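Local coordinates for RagB/SusD family nutrient uptake outer membrane protein (Bacteroides thetaiotaomicron, PDB 7KV2), which probably binds beta-glucans at the surface of the bacterial outer membrane as a SusD-family protein of nutrient uptake, at residues Tyr306-Gly311 with Trp344-Val349; Asp313-Gly318 with Phe374-Ala379. All coordinates share one frame; numbering follows the deposited sequence.

Contact 1 (Tyr306-Gly311 with Trp344-Val349); sequences YIWPNG and WNAQAV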
# COMPACT_ATOMS: atom_id res chain seq x y z
N TYR A 306 20.23 -8.53 -6.01
CA TYR A 306 20.73 -9.86 -5.62
C TYR A 306 22.26 -9.83 -5.54
O TYR A 306 22.95 -9.42 -6.53
CB TYR A 306 20.20 -10.88 -6.63
CG TYR A 306 20.31 -12.32 -6.19
CD1 TYR A 306 19.74 -12.76 -5.02
CD2 TYR A 306 20.96 -13.26 -7.01
CE1 TYR A 306 19.79 -14.10 -4.64
CE2 TYR A 306 21.00 -14.59 -6.65
CZ TYR A 306 20.40 -15.01 -5.49
OH TYR A 306 20.44 -16.32 -5.12
N ILE A 307 22.77 -10.25 -4.38
CA ILE A 307 24.22 -10.35 -4.05
C ILE A 307 24.90 -9.01 -4.35
O ILE A 307 26.06 -8.96 -4.86
CB ILE A 307 24.89 -11.54 -4.73
CG1 ILE A 307 23.92 -12.74 -4.81
CG2 ILE A 307 26.17 -11.88 -4.00
CD1 ILE A 307 24.52 -13.95 -5.50
N TRP A 308 24.20 -7.92 -4.02
CA TRP A 308 24.83 -6.58 -3.89
C TRP A 308 25.94 -6.66 -2.85
O TRP A 308 25.78 -7.29 -1.81
CB TRP A 308 23.77 -5.54 -3.50
CG TRP A 308 24.32 -4.16 -3.36
CD1 TRP A 308 24.67 -3.54 -2.20
CD2 TRP A 308 24.62 -3.25 -4.42
NE1 TRP A 308 25.10 -2.27 -2.47
CE2 TRP A 308 25.11 -2.06 -3.81
CE3 TRP A 308 24.44 -3.26 -5.80
CZ2 TRP A 308 25.49 -0.96 -4.57
CZ3 TRP A 308 24.81 -2.15 -6.54
CH2 TRP A 308 25.36 -1.03 -5.93
N PRO A 309 27.10 -6.01 -3.09
CA PRO A 309 28.09 -5.85 -2.02
C PRO A 309 27.60 -4.90 -0.90
O PRO A 309 27.75 -3.70 -1.02
CB PRO A 309 29.30 -5.34 -2.81
CG PRO A 309 28.70 -4.57 -3.98
CD PRO A 309 27.50 -5.42 -4.38
N ASN A 310 27.05 -5.49 0.15
CA ASN A 310 26.52 -4.84 1.37
C ASN A 310 27.43 -3.66 1.80
O ASN A 310 28.66 -3.85 1.98
CB ASN A 310 26.33 -5.85 2.50
CG ASN A 310 25.02 -6.60 2.41
OD1 ASN A 310 24.27 -6.42 1.46
ND2 ASN A 310 24.77 -7.43 3.41
N GLY A 311 26.83 -2.50 1.95
CA GLY A 311 27.49 -1.27 2.43
C GLY A 311 27.94 -0.37 1.30
O GLY A 311 28.11 0.85 1.57
N TRP A 344 16.75 4.05 -7.94
CA TRP A 344 18.15 4.00 -7.47
C TRP A 344 18.92 3.26 -8.56
O TRP A 344 18.57 2.13 -8.87
CB TRP A 344 18.28 3.34 -6.10
CG TRP A 344 19.70 3.08 -5.72
CD1 TRP A 344 20.71 4.00 -5.62
CD2 TRP A 344 20.28 1.82 -5.40
NE1 TRP A 344 21.88 3.39 -5.24
CE2 TRP A 344 21.63 2.05 -5.08
CE3 TRP A 344 19.77 0.52 -5.27
CZ2 TRP A 344 22.51 1.01 -4.77
CZ3 TRP A 344 20.63 -0.49 -4.90
CH2 TRP A 344 21.98 -0.25 -4.66
N ASN A 345 19.85 3.96 -9.22
CA ASN A 345 20.66 3.41 -10.33
C ASN A 345 21.82 2.62 -9.73
O ASN A 345 23.00 3.13 -9.68
CB ASN A 345 21.10 4.54 -11.26
CG ASN A 345 21.58 4.03 -12.60
OD1 ASN A 345 21.88 2.85 -12.75
ND2 ASN A 345 21.60 4.93 -13.59
N ALA A 346 21.53 1.40 -9.30
CA ALA A 346 22.50 0.49 -8.69
C ALA A 346 23.67 0.27 -9.65
O ALA A 346 24.83 0.23 -9.17
CB ALA A 346 21.86 -0.83 -8.36
N GLN A 347 23.38 0.05 -10.94
CA GLN A 347 24.47 -0.28 -11.89
C GLN A 347 25.39 0.93 -12.06
O GLN A 347 26.61 0.73 -12.05
CB GLN A 347 23.98 -0.75 -13.26
CG GLN A 347 25.10 -1.32 -14.13
CD GLN A 347 25.84 -2.45 -13.44
OE1 GLN A 347 25.24 -3.41 -12.97
NE2 GLN A 347 27.16 -2.33 -13.41
N ALA A 348 24.84 2.14 -12.17
CA ALA A 348 25.64 3.38 -12.33
C ALA A 348 26.59 3.52 -11.14
O ALA A 348 27.77 3.94 -11.31
CB ALA A 348 24.75 4.59 -12.49
N VAL A 349 26.13 3.15 -9.94
CA VAL A 349 26.94 3.22 -8.70
C VAL A 349 28.18 2.32 -8.85
O VAL A 349 29.32 2.77 -8.57
CB VAL A 349 26.09 2.82 -7.48
CG1 VAL A 349 26.94 2.51 -6.27
CG2 VAL A 349 25.04 3.89 -7.17
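The indole of Trp308 meets the edge of Trp344 on one face and carries the CD of its own neighbour Pro309 on the other. The Trp344 indole in turn has Ala346 CA over one face and His315 stacked on the opposite one. Trp344 arrives with the far corner of its six-membered ring, CZ2 and CH2, and its CZ2 lies 3.6 Å from Trp308 CZ2. The two six-membered rings stand at 70° with centroids 4.8 Å apart, an edge-to-face (T-shaped) pair in which the two side chains approach from opposite directions. At the edge of Trp308, near its plane, CH2 is 3.5 Å from the carbonyl oxygen of Ala346 and 3.9 Å from Val349 CG1. Ala346 CB comes instead from the Trp344 side of the indole, 3.7 Å from Trp308 CZ3. An alanine suits this place because its single methyl lets the broad indole come close to the helix backbone. The contact joins the long loop between helices 299-303 and 326-331 to a strand-to-helix junction, where Asn345 is the N-cap and its OD1 accepts from Ala348 N at 3.1 Å. With CG anti to the backbone N (chi1 -180°), Trp308 reaches straight out of its loop toward that junction. Both indole nitrogens are satisfied by the same loop: Trp308 NE1 donates to the carbonyl oxygen of Thr312, and Trp344 NE1 to Asp313 OD2.

Contact 2 (Asp313-Gly318 with Phe374-Ala379); sequences DNHDRG and FLEKYA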
# COMPACT_ATOMS: atom_id res chain seq x y z
N ASP A 313 27.62 2.24 -1.32
CA ASP A 313 26.60 3.31 -1.43
C ASP A 313 25.55 3.15 -0.32
O ASP A 313 24.42 3.68 -0.48
CB ASP A 313 25.96 3.31 -2.84
CG ASP A 313 25.24 4.61 -3.19
OD1 ASP A 313 25.73 5.66 -2.76
OD2 ASP A 313 24.16 4.56 -3.83
N ASN A 314 25.91 2.56 0.84
CA ASN A 314 25.03 2.42 2.01
C ASN A 314 23.73 1.72 1.60
O ASN A 314 22.72 1.96 2.21
CB ASN A 314 24.70 3.77 2.66
CG ASN A 314 25.90 4.32 3.41
OD1 ASN A 314 26.11 5.53 3.41
ND2 ASN A 314 26.64 3.47 4.10
N HIS A 315 23.83 0.82 0.63
CA HIS A 315 22.72 -0.09 0.27
C HIS A 315 23.15 -1.51 0.59
O HIS A 315 24.37 -1.82 0.43
CB HIS A 315 22.40 0.05 -1.23
CG HIS A 315 21.58 1.25 -1.57
ND1 HIS A 315 22.08 2.54 -1.54
CD2 HIS A 315 20.28 1.36 -1.92
CE1 HIS A 315 21.13 3.39 -1.88
NE2 HIS A 315 19.99 2.69 -2.15
N ASP A 316 22.15 -2.35 0.87
CA ASP A 316 22.32 -3.79 1.14
C ASP A 316 21.58 -4.60 0.06
O ASP A 316 20.80 -4.03 -0.77
CB ASP A 316 21.85 -4.14 2.54
CG ASP A 316 22.81 -3.82 3.68
OD1 ASP A 316 23.92 -3.27 3.43
OD2 ASP A 316 22.43 -4.10 4.83
N ARG A 317 21.86 -5.90 0.07
CA ARG A 317 21.38 -6.87 -0.94
C ARG A 317 19.93 -7.29 -0.66
O ARG A 317 19.43 -7.21 0.45
CB ARG A 317 22.30 -8.10 -0.94
CG ARG A 317 22.24 -8.92 0.34
CD ARG A 317 23.49 -9.76 0.47
NE ARG A 317 23.29 -10.69 1.55
CZ ARG A 317 24.24 -11.05 2.40
NH1 ARG A 317 25.45 -10.55 2.31
NH2 ARG A 317 23.94 -11.95 3.34
N GLY A 318 19.34 -7.90 -1.67
CA GLY A 318 18.01 -8.50 -1.58
C GLY A 318 17.88 -9.62 -2.57
O GLY A 318 18.93 -10.21 -2.90
N PHE A 374 16.50 0.03 -9.08
CA PHE A 374 15.68 -0.56 -7.99
C PHE A 374 14.88 0.53 -7.30
O PHE A 374 15.21 1.73 -7.43
CB PHE A 374 16.57 -1.38 -7.05
CG PHE A 374 17.28 -2.52 -7.74
CD1 PHE A 374 18.45 -2.31 -8.45
CD2 PHE A 374 16.70 -3.78 -7.79
CE1 PHE A 374 19.05 -3.34 -9.15
CE2 PHE A 374 17.32 -4.81 -8.48
CZ PHE A 374 18.51 -4.59 -9.14
N LEU A 375 13.83 0.12 -6.60
CA LEU A 375 12.87 1.06 -5.96
C LEU A 375 13.54 1.59 -4.69
O LEU A 375 13.55 0.92 -3.64
CB LEU A 375 11.56 0.35 -5.66
CG LEU A 375 10.49 1.22 -5.00
CD1 LEU A 375 10.03 2.32 -5.93
CD2 LEU A 375 9.31 0.36 -4.59
N GLU A 376 14.06 2.81 -4.79
CA GLU A 376 14.79 3.47 -3.70
C GLU A 376 13.93 3.64 -2.47
O GLU A 376 14.47 3.52 -1.36
CB GLU A 376 15.34 4.80 -4.23
CG GLU A 376 16.08 5.62 -3.19
CD GLU A 376 17.33 5.00 -2.59
OE1 GLU A 376 17.71 3.89 -2.99
OE2 GLU A 376 17.87 5.59 -1.64
N LYS A 377 12.62 3.91 -2.61
CA LYS A 377 11.74 4.21 -1.47
C LYS A 377 11.84 3.13 -0.40
O LYS A 377 11.75 3.46 0.80
CB LYS A 377 10.29 4.32 -1.91
CG LYS A 377 10.02 5.48 -2.84
CD LYS A 377 8.59 5.54 -3.31
CE LYS A 377 8.35 6.68 -4.30
NZ LYS A 377 6.95 6.78 -4.78
N TYR A 378 11.92 1.86 -0.79
CA TYR A 378 11.87 0.69 0.12
C TYR A 378 13.11 -0.18 -0.04
O TYR A 378 13.10 -1.36 0.34
CB TYR A 378 10.54 -0.06 -0.05
CG TYR A 378 9.36 0.75 0.42
CD1 TYR A 378 9.29 1.20 1.74
CD2 TYR A 378 8.35 1.13 -0.45
CE1 TYR A 378 8.23 1.98 2.16
CE2 TYR A 378 7.26 1.87 -0.02
CZ TYR A 378 7.20 2.29 1.29
OH TYR A 378 6.13 3.02 1.72
N ALA A 379 14.18 0.38 -0.60
CA ALA A 379 15.46 -0.32 -0.75
C ALA A 379 16.05 -0.62 0.64
O ALA A 379 15.76 0.09 1.62
CB ALA A 379 16.41 0.53 -1.54
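His315 NE2 donates to Glu376 OE1 across 2.7 Å, the one hydrogen bond across the contact. It is nearly straight, with an N-H...O angle of 173°; OE1 lies almost in the imidazole plane and accepts through its syn lone pair, on the side of the other carboxylate oxygen. The carboxylate is nevertheless turned 41° from the ring. Glu376 comes in at about a right angle to the histidine side chain, with CG anti to the backbone N and then a bend at chi2 (62°), which brings the acid round to the ring.

A second hydrogen bond lies within the loop: His315 ND1 donates to the backbone oxygen of Asp313 at 2.8 Å, from above the carbonyl plane. Gripped at both nitrogens, the ring is fixed in rotation, and with both acting as donors it is consistent with a protonated imidazolium, whose charge the nearby glutamate would probably stabilise. Histidine suits this place because its two nitrogens can bridge a backbone carbonyl and an acid.

Apolar contact is slighter: His315 CD2 lies 4.0 Å from Ala379 CB, a small methyl beside the ring edge. Backbone bonds of Asn314 with Thr382 and Asp316 with Ala380 continue the join. The arrangement is a His-carboxylate hydrogen bond, here tying the long loop after helix 299-303 to the turn that follows strand 373-375 in the SusD family region.

In the fold
Contacts 1 and 2, with centres 8 Å apart, fasten successive parts of one loop to strand 343-345 with the start of helix 346-355, and to the turn just after strand 373-375, the two strands being neighbours in one small antiparallel sheet. Their segments alternate along the chain. Trp344 of contact 1 links them directly: its ring stacks on His315, its backbone N lies 2.8 Å from Phe374 O in a probable hydrogen bond between the strands, and its CB packs 3.2 Å from Glu376 OE1. Within the loop, Asn310 OD1 and Arg317 N are 2.8 Å apart, probably hydrogen-bonded. None of the residues of either contact belongs to the sodium site, formed by Ile248, Ser250, Tyr253 and Tyr405.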